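Local coordinates for acylneuraminate lyase (Mycoplasma synoviae, PDB 4N4P), which is a lyase by name, a member of the dihydrodipicolinate synthetase family with a TIM-barrel fold, built here as an assembly of four chains, at residues 12-17 against 31-36; 67-72 against 101-106; 96-101 against 132-137. All blocks are in the same frame, centred on the assembly; numbering follows the deposited sequence.

Contact 1. Residues 12-17 against 31-36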
loop_
_atom_site.group_PDB
_atom_site.type_symbol
_atom_site.label_atom_id
_atom_site.label_comp_id
_atom_site.label_asym_id
_atom_site.label_seq_id
_atom_site.Cartn_x
_atom_site.Cartn_y
_atom_site.Cartn_z
ATOM N N PRO A 12 6.657 29.515 -7.108
ATOM C CA PRO A 12 7.130 28.446 -7.988
ATOM C C PRO A 12 8.356 27.762 -7.385
ATOM O O PRO A 12 9.256 28.422 -6.804
ATOM C CB PRO A 12 7.539 29.190 -9.277
ATOM C CG PRO A 12 7.735 30.653 -8.821
ATOM C CD PRO A 12 6.690 30.834 -7.775
ATOM N N ALA A 13 8.380 26.444 -7.500
ATOM C CA ALA A 13 9.571 25.666 -7.183
ATOM C C ALA A 13 10.482 25.734 -8.404
ATOM O O ALA A 13 10.306 25.006 -9.394
ATOM C CB ALA A 13 9.201 24.230 -6.840
ATOM N N MET A 14 11.424 26.658 -8.344
ATOM C CA MET A 14 12.196 27.070 -9.513
ATOM C C MET A 14 12.995 25.931 -10.119
ATOM O O MET A 14 13.625 25.196 -9.401
ATOM C CB MET A 14 13.184 28.168 -9.116
ATOM C CG MET A 14 13.710 28.928 -10.337
ATOM S SD MET A 14 14.978 30.092 -9.853
ATOM C CE MET A 14 16.408 29.042 -9.725
ATOM N N VAL A 15 12.951 25.824 -11.444
ATOM C CA VAL A 15 13.828 24.913 -12.176
ATOM C C VAL A 15 15.260 25.461 -12.146
ATOM O O VAL A 15 15.467 26.676 -12.072
ATOM C CB VAL A 15 13.338 24.699 -13.631
ATOM C CG1 VAL A 15 11.971 24.015 -13.605
ATOM C CG2 VAL A 15 13.264 26.039 -14.416
ATOM N N THR A 16 16.232 24.564 -12.218
ATOM C CA THR A 16 17.645 24.965 -12.303
ATOM C C THR A 16 18.191 24.799 -13.740
ATOM O O THR A 16 18.321 23.684 -14.211
ATOM C CB THR A 16 18.525 24.185 -11.268
ATOM O OG1 THR A 16 17.956 24.315 -9.955
ATOM C CG2 THR A 16 19.957 24.755 -11.247
ATOM N N PRO A 17 18.508 25.911 -14.440
ATOM C CA PRO A 17 18.999 25.758 -15.807
ATOM C C PRO A 17 20.340 25.044 -15.931
ATOM O O PRO A 17 21.301 25.378 -15.239
ATOM C CB PRO A 17 19.109 27.208 -16.296
ATOM C CG PRO A 17 18.016 27.884 -15.538
ATOM C CD PRO A 17 18.236 27.328 -14.149
ATOM N N GLU A 31 17.901 34.658 -15.797
ATOM C CA GLU A 31 16.756 34.846 -16.701
ATOM C C GLU A 31 15.497 34.169 -16.152
ATOM O O GLU A 31 14.411 34.702 -16.286
ATOM C CB GLU A 31 17.036 34.304 -18.102
ATOM C CG GLU A 31 18.113 35.077 -18.873
ATOM C CD GLU A 31 18.139 34.702 -20.347
ATOM O OE1 GLU A 31 17.077 34.333 -20.919
ATOM O OE2 GLU A 31 19.235 34.792 -20.944
ATOM N N VAL A 32 15.642 32.986 -15.573
ATOM C CA VAL A 32 14.478 32.316 -14.981
ATOM C C VAL A 32 13.913 33.160 -13.835
ATOM O O VAL A 32 12.710 33.303 -13.715
ATOM C CB VAL A 32 14.826 30.899 -14.499
ATOM C CG1 VAL A 32 13.772 30.351 -13.523
ATOM C CG2 VAL A 32 15.006 29.978 -15.725
ATOM N N VAL A 33 14.786 33.684 -12.974
ATOM C CA VAL A 33 14.317 34.540 -11.863
ATOM C C VAL A 33 13.533 35.739 -12.405
ATOM O O VAL A 33 12.406 36.012 -11.963
ATOM C CB VAL A 33 15.477 34.971 -10.910
ATOM C CG1 VAL A 33 14.990 36.030 -9.850
ATOM C CG2 VAL A 33 16.064 33.763 -10.195
ATOM N N ASN A 34 14.097 36.459 -13.386
ATOM C CA ASN A 34 13.373 37.587 -13.966
ATOM C C ASN A 34 12.034 37.191 -14.565
ATOM O O ASN A 34 11.063 37.926 -14.441
ATOM C CB ASN A 34 14.215 38.316 -15.027
ATOM C CG ASN A 34 15.462 38.998 -14.452
ATOM O OD1 ASN A 34 15.598 39.236 -13.248
ATOM N ND2 ASN A 34 16.383 39.346 -15.356
ATOM N N PHE A 35 11.982 36.047 -15.250
ATOM C CA PHE A 35 10.741 35.563 -15.843
ATOM C C PHE A 35 9.685 35.352 -14.738
ATOM O O PHE A 35 8.532 35.802 -14.857
ATOM C CB PHE A 35 11.019 34.254 -16.608
ATOM C CG PHE A 35 9.794 33.600 -17.184
ATOM C CD1 PHE A 35 9.145 34.145 -18.283
ATOM C CD2 PHE A 35 9.312 32.400 -16.629
ATOM C CE1 PHE A 35 8.019 33.512 -18.834
ATOM C CE2 PHE A 35 8.209 31.771 -17.163
ATOM C CZ PHE A 35 7.560 32.321 -18.271
ATOM N N LEU A 36 10.102 34.732 -13.643
ATOM C CA LEU A 36 9.177 34.444 -12.535
ATOM C C LEU A 36 8.670 35.731 -11.882
ATOM O O LEU A 36 7.469 35.898 -11.629
ATOM C CB LEU A 36 9.849 33.543 -11.494
ATOM C CG LEU A 36 10.230 32.153 -12.035
ATOM C CD1 LEU A 36 10.899 31.297 -10.955
ATOM C CD2 LEU A 36 8.955 31.478 -12.578
#
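Met14 leans on helix 26-39 with two successive atoms of its side chain, and the contact is carried by apolar groups throughout. Its CG is anti to the backbone N (chi1 -163°), which brings that carbon against two residues one helical turn apart: Val32 CG1 at 3.5 Å, tighter than an ordinary carbon-carbon contact, and Leu36 CD1 at 3.7 Å. One atom further along, Met14 SD lies 3.8 Å from Val33 CG2, while the bend at chi3 (81°) turns CE toward Val69 on helix 59-73. Met14 thus runs obliquely across three residues on the inward side of the helix.

These residues join the end of the first strand of the TIM barrel, and the loop beyond it, to the first helix that covers it. Here the barrel also closes: Pro12 and Met14 bond through their backbones to Tyr46 of strand 44-47, and Ala13 to Gly209 of strand 206-209.

Two prolines add their rings to the same apolar surface. Pro12 CG meets both methyls of Leu36, CD1 at 3.9 Å and CD2 at 4.0 Å, the two side chains sliding past each other in opposite directions. Further down the loop, Pro17 CG touches Val32 CG2 at 3.7 Å, so the two branches of Val32 serve different partners, CG1 facing Met14 and CG2 facing Pro17.

The polar part of the interface is slight. Val15 O is buried near Val32 CG1, 4.3 Å away, and has no hydrogen-bonding partner in the model.

Contact 2. Residues 67-72 against 101-106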
loop_
_atom_site.group_PDB
_atom_site.type_symbol
_atom_site.label_atom_id
_atom_site.label_comp_id
_atom_site.label_asym_id
_atom_site.label_seq_id
_atom_site.Cartn_x
_atom_site.Cartn_y
_atom_site.Cartn_z
ATOM N N LYS A 67 23.457 32.154 -4.719
ATOM C CA LYS A 67 24.009 33.500 -4.952
ATOM C C LYS A 67 23.358 34.177 -6.135
ATOM O O LYS A 67 22.951 35.338 -6.048
ATOM C CB LYS A 67 25.533 33.436 -5.163
ATOM C CG LYS A 67 26.245 33.015 -3.943
ATOM C CD LYS A 67 27.612 32.429 -4.243
ATOM C CE LYS A 67 28.358 32.179 -2.960
ATOM N NZ LYS A 67 28.467 33.448 -2.164
ATOM N N LEU A 68 23.238 33.446 -7.238
ATOM C CA LEU A 68 22.724 34.004 -8.476
ATOM C C LEU A 68 21.269 34.408 -8.333
ATOM O O LEU A 68 20.856 35.429 -8.882
ATOM C CB LEU A 68 22.872 33.012 -9.625
ATOM C CG LEU A 68 24.276 32.644 -10.107
ATOM C CD1 LEU A 68 24.184 31.435 -11.044
ATOM C CD2 LEU A 68 25.003 33.818 -10.781
ATOM N N VAL A 69 20.504 33.616 -7.583
ATOM C CA VAL A 69 19.093 33.934 -7.382
ATOM C C VAL A 69 18.925 35.199 -6.541
ATOM O O VAL A 69 18.128 36.098 -6.880
ATOM C CB VAL A 69 18.318 32.749 -6.737
ATOM C CG1 VAL A 69 16.953 33.200 -6.235
ATOM C CG2 VAL A 69 18.151 31.616 -7.767
ATOM N N ALA A 70 19.679 35.268 -5.448
ATOM C CA ALA A 70 19.594 36.426 -4.557
ATOM C C ALA A 70 19.999 37.701 -5.296
ATOM O O ALA A 70 19.343 38.735 -5.144
ATOM C CB ALA A 70 20.435 36.221 -3.340
ATOM N N GLU A 71 21.049 37.606 -6.113
ATOM C CA GLU A 71 21.470 38.701 -7.004
ATOM C C GLU A 71 20.405 39.145 -7.985
ATOM O O GLU A 71 20.033 40.322 -8.020
ATOM C CB GLU A 71 22.765 38.324 -7.746
ATOM C CG GLU A 71 23.947 38.211 -6.795
ATOM C CD GLU A 71 25.240 37.784 -7.479
ATOM O OE1 GLU A 71 25.252 37.604 -8.726
ATOM O OE2 GLU A 71 26.246 37.631 -6.749
ATOM N N ALA A 72 19.898 38.204 -8.780
ATOM C CA ALA A 72 18.852 38.485 -9.752
ATOM C C ALA A 72 17.572 39.014 -9.126
ATOM O O ALA A 72 16.919 39.899 -9.688
ATOM C CB ALA A 72 18.541 37.222 -10.571
ATOM N N LEU A 101 22.894 35.656 2.519
ATOM C CA LEU A 101 22.316 36.192 1.302
ATOM C C LEU A 101 20.917 36.779 1.502
ATOM O O LEU A 101 20.305 37.236 0.533
ATOM C CB LEU A 101 22.280 35.127 0.191
ATOM C CG LEU A 101 23.651 34.712 -0.345
ATOM C CD1 LEU A 101 23.472 33.433 -1.146
ATOM C CD2 LEU A 101 24.269 35.817 -1.190
ATOM N N LYS A 102 20.453 36.757 2.752
ATOM C CA LYS A 102 19.190 37.379 3.186
ATOM C C LYS A 102 17.971 36.657 2.629
ATOM O O LYS A 102 16.961 37.291 2.294
ATOM C CB LYS A 102 19.129 38.878 2.821
ATOM C CG LYS A 102 20.387 39.686 3.141
ATOM C CD LYS A 102 20.387 40.162 4.559
ATOM C CE LYS A 102 21.026 41.547 4.652
ATOM N NZ LYS A 102 20.397 42.340 5.757
ATOM N N TYR A 103 18.061 35.334 2.537
ATOM C CA TYR A 103 16.881 34.516 2.206
ATOM C C TYR A 103 15.848 34.667 3.316
ATOM O O TYR A 103 16.198 34.841 4.484
ATOM C CB TYR A 103 17.272 33.024 2.024
ATOM C CG TYR A 103 17.742 32.757 0.617
ATOM C CD1 TYR A 103 19.013 33.185 0.184
ATOM C CD2 TYR A 103 16.892 32.149 -0.312
ATOM C CE1 TYR A 103 19.435 32.986 -1.147
ATOM C CE2 TYR A 103 17.282 31.941 -1.617
ATOM C CZ TYR A 103 18.565 32.377 -2.045
ATOM O OH TYR A 103 18.939 32.193 -3.354
ATOM N N ASP A 104 14.569 34.585 2.954
ATOM C CA ASP A 104 13.495 34.793 3.929
ATOM C C ASP A 104 13.246 33.555 4.781
ATOM O O ASP A 104 12.808 33.634 5.950
ATOM C CB ASP A 104 12.245 35.237 3.180
ATOM C CG ASP A 104 12.437 36.561 2.517
ATOM O OD1 ASP A 104 12.507 37.590 3.250
ATOM O OD2 ASP A 104 12.534 36.601 1.281
ATOM N N ALA A 105 13.521 32.393 4.194
ATOM C CA ALA A 105 13.449 31.137 4.923
ATOM C C ALA A 105 14.292 30.080 4.210
ATOM O O ALA A 105 14.681 30.239 3.045
ATOM C CB ALA A 105 11.994 30.623 5.048
ATOM N N ILE A 106 14.503 28.984 4.910
ATOM C CA ILE A 106 15.088 27.793 4.322
ATOM C C ILE A 106 14.127 26.655 4.576
ATOM O O ILE A 106 13.208 26.772 5.404
ATOM C CB ILE A 106 16.489 27.438 4.920
ATOM C CG1 ILE A 106 16.413 27.360 6.457
ATOM C CG2 ILE A 106 17.556 28.433 4.443
ATOM C CD1 ILE A 106 17.695 26.912 7.144
#
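Tyr103 OH reaches helix 59-73 beside Val69 and gives its hydrogen bond to Met66 O, a carbonyl of the turn just before residues 67-72. Around this oxygen the helix supplies carbon as well: Val69 CB is 3.5 Å from Tyr103 OH, and Val69 CG1 is 3.6 Å from it, the valine crossing the tyrosine at about a right angle. The phenol therefore works in two ways, its hydroxyl satisfied by a main-chain carbonyl and its ring packed among aliphatic groups. Ala70 CB comes obliquely to the ring, 4.0 Å from Tyr103 CE1, while Leu101 CB, from the tyrosine's own segment, lies at the ring edge in its plane.

Leu101 forms the second half of the interface. Its CB is 4.1 Å from Ala70 CB, so the small alanine side chain meets both leucine and tyrosine. Leu101 CG is anti to the carbonyl carbon (chi1 -68°), and beyond it CD1 reaches the backbone of Lys67, 3.8 Å from Lys67 N. The same methyl is 4.0 Å from Lys67 CG, and the two side chains cross at about a right angle. The aliphatic start of the lysine thus borders the apolar patch.

Between Leu101 and Tyr103, Lys102 takes a positive phi (69°) in a Schellman motif that ends helix 88-100 and leads the chain into strand 105-108. The contact consequently ties two successive outer helices of the TIM barrel together at a helix-to-strand turn. On its inner side Val69 and Tyr103 both touch Leu79 of strand 78-82, and Tyr103 also packs on Ala98 of helix 88-100; Val69 further meets Val29 of helix 26-39.

Contact 3. Residues 96-101 against 132-137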
loop_
_atom_site.group_PDB
_atom_site.type_symbol
_atom_site.label_atom_id
_atom_site.label_comp_id
_atom_site.label_asym_id
_atom_site.label_seq_id
_atom_site.Cartn_x
_atom_site.Cartn_y
_atom_site.Cartn_z
ATOM N N LYS A 96 23.851 28.735 6.558
ATOM C CA LYS A 96 24.622 29.967 6.813
ATOM C C LYS A 96 24.684 30.868 5.606
ATOM O O LYS A 96 24.561 32.096 5.731
ATOM C CB LYS A 96 26.058 29.632 7.274
ATOM C CG LYS A 96 26.119 28.980 8.619
ATOM C CD LYS A 96 27.569 28.614 8.990
ATOM C CE LYS A 96 27.653 27.562 10.100
ATOM N NZ LYS A 96 27.258 28.048 11.463
ATOM N N LEU A 97 24.869 30.277 4.421
ATOM C CA LEU A 97 24.870 31.057 3.188
ATOM C C LEU A 97 23.510 31.710 2.919
ATOM O O LEU A 97 23.465 32.872 2.522
ATOM C CB LEU A 97 25.287 30.204 1.970
ATOM C CG LEU A 97 25.410 30.933 0.629
ATOM C CD1 LEU A 97 26.431 32.078 0.670
ATOM C CD2 LEU A 97 25.737 29.961 -0.524
ATOM N N ALA A 98 22.421 30.954 3.101
ATOM C CA ALA A 98 21.076 31.491 2.931
ATOM C C ALA A 98 20.890 32.737 3.802
ATOM O O ALA A 98 20.312 33.723 3.376
ATOM C CB ALA A 98 20.022 30.440 3.293
ATOM N N LYS A 99 21.402 32.675 5.022
ATOM C CA LYS A 99 21.234 33.801 5.941
ATOM C C LYS A 99 22.074 35.003 5.478
ATOM O O LYS A 99 21.600 36.149 5.462
ATOM C CB LYS A 99 21.634 33.370 7.346
ATOM C CG LYS A 99 21.709 34.538 8.368
ATOM C CD LYS A 99 20.372 35.215 8.548
ATOM C CE LYS A 99 20.440 36.297 9.664
ATOM N NZ LYS A 99 20.610 35.669 11.017
ATOM N N GLU A 100 23.324 34.732 5.134
ATOM C CA GLU A 100 24.232 35.735 4.553
ATOM C C GLU A 100 23.601 36.432 3.345
ATOM O O GLU A 100 23.747 37.660 3.153
ATOM C CB GLU A 100 25.576 35.071 4.179
ATOM C CG GLU A 100 26.571 36.002 3.480
ATOM C CD GLU A 100 27.793 35.283 2.915
ATOM O OE1 GLU A 100 28.548 34.676 3.699
ATOM O OE2 GLU A 100 28.013 35.340 1.680
ATOM N N LEU A 101 22.894 35.656 2.519
ATOM C CA LEU A 101 22.316 36.192 1.302
ATOM C C LEU A 101 20.917 36.779 1.502
ATOM O O LEU A 101 20.305 37.236 0.533
ATOM C CB LEU A 101 22.280 35.127 0.191
ATOM C CG LEU A 101 23.651 34.712 -0.345
ATOM C CD1 LEU A 101 23.472 33.433 -1.146
ATOM C CD2 LEU A 101 24.269 35.817 -1.190
ATOM N N ALA A 132 22.387 28.601 11.847
ATOM C CA ALA A 132 22.074 29.987 11.503
ATOM C C ALA A 132 20.684 30.313 11.982
ATOM O O ALA A 132 19.818 29.437 12.059
ATOM C CB ALA A 132 22.153 30.217 9.989
ATOM N N ASP A 133 20.494 31.583 12.310
ATOM C CA ASP A 133 19.202 32.091 12.727
ATOM C C ASP A 133 18.440 32.588 11.512
ATOM O O ASP A 133 18.559 33.740 11.077
ATOM C CB ASP A 133 19.386 33.170 13.799
ATOM C CG ASP A 133 19.851 32.581 15.134
ATOM O OD1 ASP A 133 19.716 31.344 15.364
ATOM O OD2 ASP A 133 20.364 33.364 15.965
ATOM N N ILE A 134 17.678 31.666 10.939
ATOM C CA ILE A 134 16.903 31.918 9.740
ATOM C C ILE A 134 15.698 30.971 9.846
ATOM O O ILE A 134 15.825 29.855 10.331
ATOM C CB ILE A 134 17.750 31.712 8.438
ATOM C CG1 ILE A 134 16.911 32.037 7.183
ATOM C CG2 ILE A 134 18.354 30.283 8.413
ATOM C CD1 ILE A 134 17.720 32.086 5.840
ATOM N N PRO A 135 14.503 31.437 9.457
ATOM C CA PRO A 135 13.339 30.567 9.654
ATOM C C PRO A 135 13.436 29.302 8.819
ATOM O O PRO A 135 13.894 29.366 7.684
ATOM C CB PRO A 135 12.190 31.440 9.158
ATOM C CG PRO A 135 12.626 32.823 9.506
ATOM C CD PRO A 135 14.094 32.807 9.103
ATOM N N MET A 136 13.021 28.179 9.403
ATOM C CA MET A 136 13.029 26.881 8.733
ATOM C C MET A 136 11.608 26.359 8.502
ATOM O O MET A 136 10.733 26.420 9.401
ATOM C CB MET A 136 13.846 25.873 9.574
ATOM C CG MET A 136 13.575 24.413 9.304
ATOM S SD MET A 136 14.237 23.931 7.674
ATOM C CE MET A 136 15.981 23.825 8.055
ATOM N N LEU A 137 11.377 25.843 7.288
ATOM C CA LEU A 137 10.182 25.072 6.978
ATOM C C LEU A 137 10.578 23.613 6.863
ATOM O O LEU A 137 11.370 23.268 5.983
ATOM C CB LEU A 137 9.573 25.545 5.634
ATOM C CG LEU A 137 9.007 26.962 5.742
ATOM C CD1 LEU A 137 8.813 27.568 4.304
ATOM C CD2 LEU A 137 7.731 26.940 6.576
HETATM O O HOH W 1 22.632 33.722 12.042
#
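Lys99, Ala132 and Ile134 bury the most surface where the last turns of helix 88-100 meet the loop running into strand 136-139. Lys99 is bent twice, at chi2, which turns CD, and at chi4 (-69°), which turns NZ. Its ammonium donates to Asp133 O over 2.8 Å; the donor stands 21° from the carbonyl plane, with a C=O...N angle of 136°. A water bridges the same two residues, accepting from Lys99 NZ at 3.0 Å and from Asp133 N, so the main chain of Asp133 is held at both its N-H and its carbonyl.

The rest of the contact is aliphatic. Ala132 CB sits against the helix backbone, 4.0 Å from Lys96 CA, and is 4.1 Å from Lys99 CB. Ile134 extends its CD1 to Ala98 CB at 3.8 Å and to Lys99 N at a like distance, fitting the isoleucine tip against the helix surface near Tyr103 and Ile106. This joins helix 88-100 of the TIM barrel to the entry of strand 136-139, the sheet neighbour of strand 105-108, which follows that helix.

The charged end of Asp133 turns instead to Lys161, in a salt bridge through OD1. Lys99 binds the loop through the main chain of Asp133 and a water, not by direct carboxylate pairing; with Asp133 OD2 5.5 Å from Lys99 NZ, any attraction between these charges is probably modest at this exposed position.

In the fold
The three contacts follow one another round the TIM barrel. Contact 1 and contact 2 have centres 13 Å apart and meet directly: Met14 CE lies 3.7 Å from Val69 CG2, and Val33 CG1 3.8 Å from Ala72 CB, so helix 59-73 belongs to contact 2 and packs on contact 1. Contacts 2 and 3 are closer, with centres 10 Å apart; they share Leu101, and their strands 105-108 and 136-139 are neighbours, Ile106 O and Leu137 N being 2.8 Å apart in a probable hydrogen bond. Contacts 1 and 3 do not touch, their nearest atoms being about 11 Å apart. Burial falls along this path, from buried residues in contact 1 to exposed lysines in contact 3.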